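Local coordinates for Glyco_hydro_cc domain-containing protein (Blastomyces gilchristii, PDB 6UB0) that hydrolyses beta-1,3-glucans, acting as a curdlan-specific exo-beta-1,3-glucanase of glycoside hydrolase family 128 (subgroup III), at residues W25-P31 against I40-M45; E75-A79 against K118-W122; Y93-N98 against N133-D137; W143-S147 against F177-G181. All blocks are in the same frame, centred on the assembly; numbering follows the deposited sequence.

Interaction 1: W25-P31 against I40-M45. With BGC (beta-D-glucopyranose), chain B.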
loop_
_atom_site.group_PDB
_atom_site.type_symbol
_atom_site.label_atom_id
_atom_site.label_comp_id
_atom_site.label_asym_id
_atom_site.label_seq_id
_atom_site.Cartn_x
_atom_site.Cartn_y
_atom_site.Cartn_z
ATOM N N TRP A 25 -8.607 -1.027 -7.597
ATOM C CA TRP A 25 -8.056 0.188 -6.985
ATOM C C TRP A 25 -6.669 0.556 -7.521
ATOM O O TRP A 25 -5.953 -0.258 -8.166
ATOM C CB TRP A 25 -8.053 0.033 -5.461
ATOM C CG TRP A 25 -7.012 -0.892 -4.929
ATOM C CD1 TRP A 25 -7.029 -2.250 -4.960
ATOM C CD2 TRP A 25 -5.779 -0.520 -4.287
ATOM N NE1 TRP A 25 -5.896 -2.753 -4.388
ATOM C CE2 TRP A 25 -5.116 -1.718 -3.959
ATOM C CE3 TRP A 25 -5.191 0.723 -3.972
ATOM C CZ2 TRP A 25 -3.864 -1.710 -3.345
ATOM C CZ3 TRP A 25 -3.962 0.725 -3.369
ATOM C CH2 TRP A 25 -3.349 -0.474 -3.009
ATOM N N SER A 26 -6.314 1.805 -7.229
ATOM C CA SER A 26 -5.081 2.450 -7.674
ATOM C C SER A 26 -4.588 3.403 -6.602
ATOM O O SER A 26 -5.402 3.885 -5.791
ATOM C CB SER A 26 -5.250 3.167 -8.941
ATOM O OG SER A 26 -6.055 4.280 -8.747
ATOM N N TYR A 27 -3.285 3.694 -6.634
ATOM C CA TYR A 27 -2.703 4.805 -5.852
ATOM C C TYR A 27 -1.406 5.146 -6.549
ATOM O O TYR A 27 -0.953 4.344 -7.353
ATOM C CB TYR A 27 -2.621 4.434 -4.363
ATOM C CG TYR A 27 -1.357 3.759 -3.907
ATOM C CD1 TYR A 27 -1.102 2.441 -4.265
ATOM C CD2 TYR A 27 -0.408 4.436 -3.137
ATOM C CE1 TYR A 27 0.083 1.819 -3.869
ATOM C CE2 TYR A 27 0.727 3.798 -2.673
ATOM C CZ TYR A 27 0.990 2.497 -3.061
ATOM O OH TYR A 27 2.161 1.845 -2.719
ATOM N N ASN A 28 -0.883 6.293 -6.207
ATOM C CA ASN A 28 0.293 6.880 -6.848
ATOM C C ASN A 28 1.190 7.581 -5.841
ATOM O O ASN A 28 1.947 8.467 -6.277
ATOM C CB ASN A 28 -0.149 7.883 -7.903
ATOM C CG ASN A 28 -0.923 9.082 -7.410
ATOM O OD1 ASN A 28 -1.376 9.162 -6.263
ATOM N ND2 ASN A 28 -1.047 10.036 -8.302
ATOM N N TRP A 29 1.131 7.172 -4.577
ATOM C CA TRP A 29 1.977 7.758 -3.503
ATOM C C TRP A 29 1.757 9.261 -3.381
ATOM O O TRP A 29 2.641 9.930 -2.778
ATOM C CB TRP A 29 3.446 7.490 -3.817
ATOM C CG TRP A 29 3.881 6.062 -3.768
ATOM C CD1 TRP A 29 4.295 5.394 -2.664
ATOM C CD2 TRP A 29 3.955 5.126 -4.864
ATOM N NE1 TRP A 29 4.612 4.110 -2.982
ATOM C CE2 TRP A 29 4.420 3.914 -4.322
ATOM C CE3 TRP A 29 3.671 5.192 -6.226
ATOM C CZ2 TRP A 29 4.589 2.753 -5.068
ATOM C CZ3 TRP A 29 3.882 4.047 -6.988
ATOM C CH2 TRP A 29 4.378 2.869 -6.432
ATOM N N GLU A 30 0.658 9.799 -3.930
ATOM C CA GLU A 30 0.365 11.236 -3.887
ATOM C C GLU A 30 -1.002 11.381 -3.253
ATOM O O GLU A 30 -1.745 10.399 -3.150
ATOM C CB GLU A 30 0.314 11.880 -5.274
ATOM C CG GLU A 30 1.629 11.874 -6.002
ATOM C CD GLU A 30 2.664 12.712 -5.296
ATOM O OE1 GLU A 30 2.271 13.670 -4.572
ATOM O OE2 GLU A 30 3.854 12.375 -5.447
ATOM N N PRO A 31 -1.359 12.617 -2.857
ATOM C CA PRO A 31 -2.710 12.895 -2.364
ATOM C C PRO A 31 -3.771 13.088 -3.478
ATOM O O PRO A 31 -4.971 13.025 -3.171
ATOM C CB PRO A 31 -2.440 14.172 -1.533
ATOM C CG PRO A 31 -1.389 14.912 -2.348
ATOM C CD PRO A 31 -0.464 13.797 -2.787
ATOM N N ILE A 40 -12.217 2.004 -11.238
ATOM C CA ILE A 40 -11.217 1.682 -10.167
ATOM C C ILE A 40 -11.128 2.813 -9.159
ATOM O O ILE A 40 -11.230 3.986 -9.558
ATOM C CB ILE A 40 -9.859 1.256 -10.719
ATOM C CG1 ILE A 40 -9.363 2.181 -11.810
ATOM C CG2 ILE A 40 -9.851 -0.212 -11.173
ATOM C CD1 ILE A 40 -8.059 1.731 -12.357
ATOM N N GLU A 41 -11.074 2.417 -7.887
ATOM C CA GLU A 41 -11.116 3.317 -6.720
ATOM C C GLU A 41 -9.698 3.846 -6.577
ATOM O O GLU A 41 -8.829 3.051 -6.319
ATOM C CB GLU A 41 -11.520 2.598 -5.442
ATOM C CG GLU A 41 -11.521 3.522 -4.239
ATOM C CD GLU A 41 -11.693 2.812 -2.913
ATOM O OE1 GLU A 41 -12.415 1.795 -2.912
ATOM O OE2 GLU A 41 -11.118 3.293 -1.894
ATOM N N TYR A 42 -9.508 5.143 -6.796
ATOM C CA TYR A 42 -8.252 5.829 -6.413
ATOM C C TYR A 42 -8.236 5.984 -4.887
ATOM O O TYR A 42 -9.269 6.328 -4.227
ATOM C CB TYR A 42 -8.141 7.193 -7.093
ATOM C CG TYR A 42 -7.001 8.011 -6.576
ATOM C CD1 TYR A 42 -5.699 7.620 -6.851
ATOM C CD2 TYR A 42 -7.215 9.118 -5.767
ATOM C CE1 TYR A 42 -4.628 8.351 -6.392
ATOM C CE2 TYR A 42 -6.139 9.853 -5.300
ATOM C CZ TYR A 42 -4.848 9.435 -5.587
ATOM O OH TYR A 42 -3.767 10.105 -5.133
ATOM N N VAL A 43 -7.060 5.759 -4.295
ATOM C CA VAL A 43 -6.882 5.924 -2.837
ATOM C C VAL A 43 -5.858 7.028 -2.608
ATOM O O VAL A 43 -4.677 6.867 -2.879
ATOM C CB VAL A 43 -6.457 4.607 -2.163
ATOM C CG1 VAL A 43 -6.301 4.813 -0.671
ATOM C CG2 VAL A 43 -7.445 3.507 -2.467
ATOM N N PRO A 44 -6.274 8.191 -2.058
ATOM C CA PRO A 44 -5.312 9.241 -1.732
ATOM C C PRO A 44 -4.325 8.798 -0.651
ATOM O O PRO A 44 -4.707 7.982 0.198
ATOM C CB PRO A 44 -6.206 10.396 -1.246
ATOM C CG PRO A 44 -7.542 10.085 -1.848
ATOM C CD PRO A 44 -7.654 8.577 -1.822
ATOM N N MET A 45 -3.084 9.293 -0.763
ATOM C CA MET A 45 -2.034 9.099 0.269
ATOM C C MET A 45 -1.551 10.430 0.844
ATOM O O MET A 45 -1.181 11.330 0.100
ATOM C CB MET A 45 -0.875 8.271 -0.273
ATOM C CG MET A 45 0.320 8.296 0.684
ATOM S SD MET A 45 1.723 7.333 0.115
ATOM C CE MET A 45 1.302 5.694 0.683
HETATM C C2 BGC B . 8.419 7.228 -3.656
HETATM C C3 BGC B . 7.251 7.787 -4.413
HETATM C C4 BGC B . 7.337 7.215 -5.811
HETATM C C5 BGC B . 7.390 5.674 -5.757
HETATM C C6 BGC B . 7.583 4.865 -7.048
HETATM C C1 BGC B . 8.487 5.726 -3.690
HETATM O O2 BGC B . 8.219 7.656 -2.304
HETATM O O3 BGC B . 7.151 9.241 -4.344
HETATM O O4 BGC B . 6.192 7.768 -6.459
HETATM O O5 BGC B . 8.519 5.191 -5.019
HETATM O O6 BGC B . 8.711 5.452 -7.755
HETATM O O HOH W 1 -2.239 7.733 -3.530
#
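Strands 23-27 and 41-42 run parallel here, with Trp25 paired to Glu41 (CA-CA 4.4 Å) and Ser26 to Tyr42 (CA-CA 4.8 Å). Ser26 bonds in both directions, as parallel pairing requires: its N donates to Glu41 O (3.0 Å) and its O accepts from Val43 N (2.9 Å). Beyond the strands the two segments diverge at Asn28 and meet again where Met45 N donates to Glu30 O (3.0 Å). Water 1 lies in the gap, 2.7 Å from both Glu30 O and Val43 O.

Asn28 shapes the turn: its OD1 accepts from Glu30 N (3.2 Å), forming an Asx turn, and lies 2.8 Å from Tyr42 OH, which reaches over from the other segment. On the face bearing Trp25, that residue's CE3 packs on Val43 CG2 (3.9 Å). Further along, Met45 CE touches Tyr27 CE2 (3.9 Å), while Met45 SD makes an oblique Met-aromatic contact with the indole of Trp29. The NE1 of this indole is held by Glu176. Trp29, on the loop after strand 23-27, offers a ring face to the glucose (CD2 to BGC C5 3.6 Å), as aromatic residues at the C-terminal ends of TIM-barrel strands commonly do in glycoside hydrolases.

Interaction 2: E75-A79 against K118-W122. With GLC (alpha-D-glucopyranose), chain C.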
loop_
_atom_site.group_PDB
_atom_site.type_symbol
_atom_site.label_atom_id
_atom_site.label_comp_id
_atom_site.label_asym_id
_atom_site.label_seq_id
_atom_site.Cartn_x
_atom_site.Cartn_y
_atom_site.Cartn_z
ATOM N N GLU A 75 6.629 4.783 4.338
ATOM C CA GLU A 75 7.977 4.340 4.860
ATOM C C GLU A 75 8.541 5.414 5.793
ATOM O O GLU A 75 9.641 5.976 5.598
ATOM C CB GLU A 75 8.938 3.953 3.729
ATOM C CG GLU A 75 8.583 2.614 3.095
ATOM C CD GLU A 75 9.584 2.050 2.122
ATOM O OE1 GLU A 75 10.674 2.678 1.995
ATOM O OE2 GLU A 75 9.283 0.929 1.595
ATOM N N PRO A 76 7.815 5.718 6.900
ATOM C CA PRO A 76 8.360 6.628 7.909
ATOM C C PRO A 76 9.652 6.055 8.543
ATOM O O PRO A 76 10.488 6.818 9.041
ATOM C CB PRO A 76 7.178 6.758 8.894
ATOM C CG PRO A 76 6.431 5.440 8.756
ATOM C CD PRO A 76 6.505 5.164 7.270
ATOM N N ASP A 77 9.795 4.736 8.498
ATOM C CA ASP A 77 10.983 3.977 8.984
ATOM C C ASP A 77 12.190 4.073 8.036
ATOM O O ASP A 77 13.237 3.477 8.416
ATOM C CB ASP A 77 10.655 2.496 9.191
ATOM C CG ASP A 77 10.255 1.746 7.912
ATOM O OD1 ASP A 77 9.485 2.336 7.071
ATOM O OD2 ASP A 77 10.612 0.570 7.806
ATOM N N ILE A 78 12.165 4.853 6.947
ATOM C CA ILE A 78 13.310 4.975 5.993
ATOM C C ILE A 78 13.659 6.447 5.818
ATOM O O ILE A 78 12.781 7.248 5.564
ATOM C CB ILE A 78 12.981 4.271 4.655
ATOM C CG1 ILE A 78 12.733 2.771 4.857
ATOM C CG2 ILE A 78 14.030 4.568 3.584
ATOM C CD1 ILE A 78 13.976 1.901 5.096
ATOM N N ALA A 79 14.930 6.823 6.015
ATOM C CA ALA A 79 15.314 8.232 6.210
ATOM C C ALA A 79 15.078 9.039 4.932
ATOM O O ALA A 79 14.654 10.228 5.058
ATOM C CB ALA A 79 16.747 8.323 6.711
ATOM N N LYS A 118 13.375 -0.887 12.151
ATOM C CA LYS A 118 12.622 -0.412 10.967
ATOM C C LYS A 118 11.418 -1.363 10.861
ATOM O O LYS A 118 11.189 -2.131 11.817
ATOM C CB LYS A 118 13.560 -0.298 9.759
ATOM C CG LYS A 118 14.926 0.280 10.077
ATOM C CD LYS A 118 15.711 0.895 8.926
ATOM C CE LYS A 118 16.585 2.036 9.411
ATOM N NZ LYS A 118 15.926 3.353 9.174
ATOM N N GLY A 119 10.643 -1.348 9.762
ATOM C CA GLY A 119 9.701 -2.449 9.497
ATOM C C GLY A 119 8.626 -2.489 10.565
ATOM O O GLY A 119 8.222 -1.416 11.010
ATOM N N LEU A 120 8.226 -3.685 10.985
ATOM C CA LEU A 120 7.131 -3.963 11.956
ATOM C C LEU A 120 7.486 -3.544 13.390
ATOM O O LEU A 120 6.591 -3.581 14.274
ATOM C CB LEU A 120 6.874 -5.469 11.919
ATOM C CG LEU A 120 6.589 -5.975 10.509
ATOM C CD1 LEU A 120 6.172 -7.427 10.503
ATOM C CD2 LEU A 120 5.535 -5.075 9.872
ATOM N N GLY A 121 8.755 -3.259 13.625
ATOM C CA GLY A 121 9.235 -2.714 14.901
ATOM C C GLY A 121 8.785 -1.272 14.971
ATOM O O GLY A 121 8.191 -0.881 16.002
ATOM N N TRP A 122 9.002 -0.531 13.877
ATOM C CA TRP A 122 8.518 0.863 13.773
ATOM C C TRP A 122 6.998 0.842 13.897
ATOM O O TRP A 122 6.424 1.705 14.637
ATOM C CB TRP A 122 9.009 1.539 12.501
ATOM C CG TRP A 122 8.676 2.996 12.456
ATOM C CD1 TRP A 122 9.504 4.069 12.604
ATOM C CD2 TRP A 122 7.392 3.540 12.117
ATOM N NE1 TRP A 122 8.818 5.251 12.482
ATOM C CE2 TRP A 122 7.507 4.955 12.180
ATOM C CE3 TRP A 122 6.152 2.969 11.843
ATOM C CZ2 TRP A 122 6.424 5.790 11.922
ATOM C CZ3 TRP A 122 5.080 3.798 11.644
ATOM C CH2 TRP A 122 5.222 5.182 11.646
HETATM C C1 GLC C . 10.124 1.808 -1.655
HETATM C C2 GLC C . 9.640 3.266 -1.679
HETATM C C3 GLC C . 9.968 3.932 -3.016
HETATM C C4 GLC C . 11.470 3.714 -3.344
HETATM C C5 GLC C . 11.876 2.271 -3.202
HETATM C C6 GLC C . 13.359 1.961 -3.492
HETATM O O1 GLC C . 9.555 0.995 -2.693
HETATM O O2 GLC C . 8.226 3.480 -1.451
HETATM O O3 GLC C . 9.615 5.314 -2.945
HETATM O O4 GLC C . 11.674 4.021 -4.683
HETATM O O5 GLC C . 11.558 1.868 -1.869
HETATM O O6 GLC C . 14.064 3.094 -3.075
#
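Trp122 spreads one face of its indole beneath the turn at Pro76 and Asp77: the Pro76 ring lies over that face, and Asp77 CB meets Trp122 CB at 3.8 Å. The indole NE1 is hydrogen-bonded to Met84 O. The turn itself is a type I beta turn from Glu75 to Ile78, closed by Ile78 N donating to Glu75 O (3.1 Å).

Asp77 supplies the polar half of the contact. Its OD2 accepts a nearly straight hydrogen bond from Gly119 N (2.7 Å, 169°), in the segment leading into the helix, and is also hydrogen-bonded to Ser112. Lys118 curls back along the turn so that its NZ donates to Asp77 O (2.8 Å), its CD lying 4.3 Å from Ile78 CD1.

Glu75, at the head of the turn, points away from the helix and into the glycan pocket, where its OE2 lies 3.5 Å from GLC C1 and is hydrogen-bonded to His142. The chemistry is thus divided by direction: on the helix side the Asp77 carboxylate takes the Gly119 amide and the Asp77 carbonyl takes the Lys118 ammonium, while on the pocket side Glu75 presents a carboxylate oxygen to the anomeric carbon of the sugar.

Interaction 3: Y93-N98 against N133-D137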
loop_
_atom_site.group_PDB
_atom_site.type_symbol
_atom_site.label_atom_id
_atom_site.label_comp_id
_atom_site.label_asym_id
_atom_site.label_seq_id
_atom_site.Cartn_x
_atom_site.Cartn_y
_atom_site.Cartn_z
ATOM N N TYR A 93 -0.647 11.492 12.724
ATOM C CA TYR A 93 -1.715 10.557 12.306
ATOM C C TYR A 93 -2.997 11.068 12.937
ATOM O O TYR A 93 -3.914 11.412 12.177
ATOM C CB TYR A 93 -1.516 9.104 12.742
ATOM C CG TYR A 93 -2.461 8.160 12.037
ATOM C CD1 TYR A 93 -2.176 7.621 10.781
ATOM C CD2 TYR A 93 -3.668 7.800 12.620
ATOM C CE1 TYR A 93 -3.070 6.762 10.132
ATOM C CE2 TYR A 93 -4.564 6.953 11.986
ATOM C CZ TYR A 93 -4.274 6.423 10.740
ATOM O OH TYR A 93 -5.218 5.593 10.193
ATOM N N GLN A 94 -2.978 11.122 14.279
ATOM C CA GLN A 94 -4.119 11.523 15.136
ATOM C C GLN A 94 -4.638 12.851 14.637
ATOM O O GLN A 94 -5.881 12.983 14.559
ATOM C CB GLN A 94 -3.707 11.599 16.598
ATOM C CG GLN A 94 -3.834 10.238 17.244
ATOM C CD GLN A 94 -3.381 10.302 18.668
ATOM O OE1 GLN A 94 -4.081 10.823 19.530
ATOM N NE2 GLN A 94 -2.217 9.750 18.913
ATOM N N LYS A 95 -3.721 13.758 14.308
ATOM C CA LYS A 95 -4.036 15.119 13.808
ATOM C C LYS A 95 -4.689 15.083 12.419
ATOM O O LYS A 95 -5.706 15.767 12.257
ATOM C CB LYS A 95 -2.809 16.029 13.774
ATOM C CG LYS A 95 -3.077 17.460 13.315
ATOM C CD LYS A 95 -1.952 18.432 13.717
ATOM C CE LYS A 95 -1.727 19.549 12.711
ATOM N NZ LYS A 95 -2.611 20.730 12.932
ATOM N N TYR A 96 -4.092 14.392 11.448
ATOM C CA TYR A 96 -4.331 14.621 9.998
ATOM C C TYR A 96 -5.188 13.495 9.396
ATOM O O TYR A 96 -5.890 13.760 8.413
ATOM C CB TYR A 96 -3.001 14.779 9.245
ATOM C CG TYR A 96 -2.344 16.132 9.382
ATOM C CD1 TYR A 96 -2.878 17.241 8.750
ATOM C CD2 TYR A 96 -1.149 16.294 10.077
ATOM C CE1 TYR A 96 -2.281 18.489 8.841
ATOM C CE2 TYR A 96 -0.523 17.534 10.165
ATOM C CZ TYR A 96 -1.100 18.641 9.548
ATOM O OH TYR A 96 -0.536 19.900 9.641
ATOM N N MET A 97 -5.171 12.293 9.977
ATOM C CA MET A 97 -5.978 11.142 9.498
ATOM C C MET A 97 -7.278 10.927 10.328
ATOM O O MET A 97 -8.361 10.790 9.696
ATOM C CB MET A 97 -5.100 9.894 9.510
ATOM C CG MET A 97 -3.803 10.091 8.696
ATOM S SD MET A 97 -4.001 10.055 6.889
ATOM C CE MET A 97 -4.762 8.451 6.641
ATOM N N ASN A 98 -7.189 10.756 11.663
ATOM C CA ASN A 98 -8.346 10.419 12.553
ATOM C C ASN A 98 -9.610 11.211 12.211
ATOM O O ASN A 98 -10.700 10.718 12.435
ATOM C CB ASN A 98 -8.071 10.702 14.034
ATOM C CG ASN A 98 -7.490 9.513 14.766
ATOM O OD1 ASN A 98 -6.895 8.644 14.147
ATOM N ND2 ASN A 98 -7.634 9.465 16.081
ATOM N N ASN A 133 -5.586 5.699 20.287
ATOM C CA ASN A 133 -6.284 6.933 19.815
ATOM C C ASN A 133 -6.049 7.174 18.312
ATOM O O ASN A 133 -6.582 8.182 17.760
ATOM C CB ASN A 133 -5.819 8.201 20.532
ATOM C CG ASN A 133 -5.944 8.165 22.045
ATOM O OD1 ASN A 133 -6.951 7.724 22.617
ATOM N ND2 ASN A 133 -4.921 8.679 22.703
ATOM N N CYS A 134 -5.216 6.353 17.665
ATOM C CA CYS A 134 -5.070 6.386 16.188
ATOM C C CYS A 134 -6.267 5.561 15.658
ATOM O O CYS A 134 -6.447 4.396 16.083
ATOM C CB CYS A 134 -3.682 5.922 15.723
ATOM S SG CYS A 134 -2.262 7.026 16.056
ATOM N N LYS A 135 -7.086 6.160 14.801
ATOM C CA LYS A 135 -8.256 5.499 14.145
ATOM C C LYS A 135 -7.786 4.818 12.851
ATOM O O LYS A 135 -7.653 5.503 11.835
ATOM C CB LYS A 135 -9.372 6.512 13.882
ATOM C CG LYS A 135 -10.105 6.950 15.151
ATOM C CD LYS A 135 -11.169 7.999 14.944
ATOM C CE LYS A 135 -11.822 8.445 16.228
ATOM N NZ LYS A 135 -11.733 9.913 16.333
ATOM N N ILE A 136 -7.515 3.517 12.940
ATOM C CA ILE A 136 -6.806 2.719 11.896
ATOM C C ILE A 136 -7.682 1.520 11.551
ATOM O O ILE A 136 -7.885 0.663 12.431
ATOM C CB ILE A 136 -5.401 2.260 12.340
ATOM C CG1 ILE A 136 -4.504 3.429 12.756
ATOM C CG2 ILE A 136 -4.745 1.439 11.236
ATOM C CD1 ILE A 136 -3.339 3.038 13.643
ATOM N N ASP A 137 -8.119 1.459 10.299
ATOM C CA ASP A 137 -8.957 0.374 9.725
ATOM C C ASP A 137 -8.054 -0.702 9.160
ATOM O O ASP A 137 -8.515 -1.819 9.078
ATOM C CB ASP A 137 -9.916 0.867 8.632
ATOM C CG ASP A 137 -10.970 1.787 9.200
ATOM O OD1 ASP A 137 -11.870 1.260 9.827
ATOM O OD2 ASP A 137 -10.819 3.027 9.097
#
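A single side-chain amide, that of Asn98, grips the backbone of the facing loop with both its ends. Its OD1 accepts from Lys135 N (2.6 Å, 170°), while its ND2 approaches Asn133 O to 2.4 Å, a very short hydrogen bond. Because the donor and the acceptor lie two residues apart, the carboxamide spans Cys134, engaging the backbone on both sides of it.

Tyr93, five residues earlier, makes a third attachment. Its OH donates to Lys135 O (2.9 Å), so Lys135 is bound through both its N and its O by side chains of the 93-98 segment. The Tyr93 ring adds apolar contacts: its CD2 touches Cys134 CB (3.6 Å) and its CE2 touches Ile136 CG1 (3.6 Å).

In the beta/alpha architecture of this catalytic core, segment 93-98 carries the last part of helix 86-96 and the chain beyond it, ahead of strand 105-111. Residues 133-137 form the equivalent link from helix 119-130 to strand 138-146. The contact therefore joins two successive helix-to-strand connections. Cys134 is further fixed by its disulfide to Cys130, which ties the loop back to the end of helix 119-130, and its SG makes an oblique sulfur-aromatic contact with Tyr93. Gln94 covers the outer side, with its CG 3.8 Å from Cys134 SG and its OE1 3.3 Å from Asn133 CB.

Interaction 4: W143-S147 against F177-G181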
loop_
_atom_site.group_PDB
_atom_site.type_symbol
_atom_site.label_atom_id
_atom_site.label_comp_id
_atom_site.label_asym_id
_atom_site.label_seq_id
_atom_site.Cartn_x
_atom_site.Cartn_y
_atom_site.Cartn_z
ATOM N N TRP A 143 7.056 -5.138 0.971
ATOM C CA TRP A 143 8.120 -6.162 0.970
ATOM C C TRP A 143 8.860 -6.137 -0.380
ATOM O O TRP A 143 8.173 -6.263 -1.414
ATOM C CB TRP A 143 7.547 -7.539 1.310
ATOM C CG TRP A 143 8.635 -8.550 1.433
ATOM C CD1 TRP A 143 9.372 -8.841 2.544
ATOM C CD2 TRP A 143 9.203 -9.309 0.362
ATOM N NE1 TRP A 143 10.303 -9.810 2.251
ATOM C CE2 TRP A 143 10.228 -10.109 0.915
ATOM C CE3 TRP A 143 8.924 -9.411 -0.999
ATOM C CZ2 TRP A 143 10.945 -11.009 0.139
ATOM C CZ3 TRP A 143 9.633 -10.311 -1.764
ATOM C CH2 TRP A 143 10.646 -11.094 -1.203
ATOM N N HIS A 144 10.169 -5.843 -0.375
ATOM C CA HIS A 144 11.061 -5.933 -1.554
ATOM C C HIS A 144 12.178 -6.924 -1.214
ATOM O O HIS A 144 12.683 -6.911 -0.092
ATOM C CB HIS A 144 11.689 -4.603 -1.938
ATOM C CG HIS A 144 10.705 -3.539 -2.302
ATOM N ND1 HIS A 144 10.663 -2.985 -3.581
ATOM C CD2 HIS A 144 9.770 -2.903 -1.572
ATOM C CE1 HIS A 144 9.722 -2.069 -3.630
ATOM N NE2 HIS A 144 9.153 -2.015 -2.422
ATOM N N GLY A 145 12.551 -7.744 -2.175
ATOM C CA GLY A 145 13.555 -8.778 -1.925
ATOM C C GLY A 145 13.670 -9.668 -3.146
ATOM O O GLY A 145 12.798 -9.632 -4.026
ATOM N N PRO A 146 14.778 -10.431 -3.244
ATOM C CA PRO A 146 14.905 -11.382 -4.334
ATOM C C PRO A 146 13.524 -12.258 -4.463
ATOM O O PRO A 146 12.978 -12.451 -3.442
ATOM C CB PRO A 146 16.178 -12.158 -3.947
ATOM C CG PRO A 146 16.972 -11.161 -3.141
ATOM C CD PRO A 146 15.929 -10.421 -2.336
ATOM N N SER A 147 13.412 -12.713 -5.704
ATOM C CA SER A 147 12.317 -13.568 -6.234
ATOM C C SER A 147 12.251 -14.936 -5.523
ATOM O O SER A 147 11.129 -15.477 -5.438
ATOM C CB SER A 147 12.527 -13.742 -7.716
ATOM O OG SER A 147 13.917 -14.158 -7.940
ATOM N N PHE A 177 4.776 -4.854 -3.101
ATOM C CA PHE A 177 5.710 -6.009 -3.035
ATOM C C PHE A 177 6.411 -6.199 -4.374
ATOM O O PHE A 177 5.809 -5.956 -5.416
ATOM C CB PHE A 177 4.930 -7.217 -2.546
ATOM C CG PHE A 177 3.848 -7.650 -3.494
ATOM C CD1 PHE A 177 4.125 -8.553 -4.511
ATOM C CD2 PHE A 177 2.561 -7.157 -3.376
ATOM C CE1 PHE A 177 3.129 -8.925 -5.404
ATOM C CE2 PHE A 177 1.574 -7.576 -4.237
ATOM C CZ PHE A 177 1.856 -8.490 -5.229
ATOM N N GLU A 178 7.679 -6.637 -4.329
ATOM C CA GLU A 178 8.509 -6.756 -5.544
ATOM C C GLU A 178 9.447 -7.945 -5.362
ATOM O O GLU A 178 10.281 -7.863 -4.458
ATOM C CB GLU A 178 9.252 -5.436 -5.762
ATOM C CG GLU A 178 10.265 -5.512 -6.860
ATOM C CD GLU A 178 11.108 -4.278 -7.080
ATOM O OE1 GLU A 178 11.481 -3.594 -6.070
ATOM O OE2 GLU A 178 11.401 -4.022 -8.280
ATOM N N GLY A 179 9.254 -9.011 -6.148
ATOM C CA GLY A 179 10.196 -10.148 -6.270
ATOM C C GLY A 179 11.207 -9.921 -7.387
ATOM O O GLY A 179 10.801 -10.055 -8.586
ATOM N N GLN A 180 12.456 -9.596 -7.037
ATOM C CA GLN A 180 13.440 -8.955 -7.956
ATOM C C GLN A 180 14.181 -10.016 -8.763
ATOM O O GLN A 180 14.120 -11.197 -8.358
ATOM C CB GLN A 180 14.466 -8.116 -7.210
ATOM C CG GLN A 180 13.970 -6.720 -6.887
ATOM C CD GLN A 180 14.536 -6.241 -5.579
ATOM O OE1 GLN A 180 15.279 -6.968 -4.908
ATOM N NE2 GLN A 180 14.197 -5.012 -5.221
ATOM N N GLY A 181 14.827 -9.592 -9.857
ATOM C CA GLY A 181 15.521 -10.494 -10.792
ATOM C C GLY A 181 14.990 -10.362 -12.201
ATOM O O GLY A 181 14.242 -9.414 -12.454
#
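This is a parallel strand pairing at the C-terminal ends of strands 138-146 and 172-180, neighbours in the parallel barrel sheet and linked through helix 150-166 as a beta-alpha-beta unit. The short strand axes lie 4.7 Å apart and only 7° from parallel. A regular ladder joins them: Glu178 N donates to Trp143 O (3.0 Å), Gly145 N to Glu178 O (3.2 Å) and Gln180 N to Gly145 O (3.0 Å). Past the ladder, Ser147 N (3.1 Å) and Ser147 OG (3.0 Å) both make weak hydrogen bonds to Gln180 O.

The side chains alternate between the two faces. Trp143 and Phe177 share one, where Trp143 NE1 bonds Asp152 and Phe177 packs on helix 183-199. Gly145 follows on the same face, where a CB would collide with Trp143 CZ2. His144 and Glu178 occupy the other face, and His144 ND1 donates to Glu178 OE1 (2.7 Å, 150°). Gln180 NE2 adds a weak hydrogen bond to the same Glu178 OE1 (3.2 Å).

On its second nitrogen, NE2, His144 is hydrogen-bonded to Glu176 of the glycan pocket, and its side chain lies about 3 Å from the bound GLC. With one carboxylate at each ring nitrogen, the imidazole is fixed in orientation beside the sugar, and ND1 carries a proton committed to Glu178.

Along the chain interaction 1 comes first, interactions 2 and 3 alternate their segments, and interaction 4 follows. Interactions 1 and 4 both pair adjacent parallel strands of the one TIM barrel. Interaction 2 joins the loop after strand 69-71 to the first part of helix 119-130, whereas interaction 3 links the end region of helix 86-96 to the loop after helix 119-130. The centres of interactions 1, 2 and 4 lie about 18 to 22 Å apart, yet each contributes a glycan-pocket residue, so the sugars are gripped from separate parts of the barrel. Interaction 3, its centre about 30 Å from that of interaction 4, contains none and joins helix-to-strand connections.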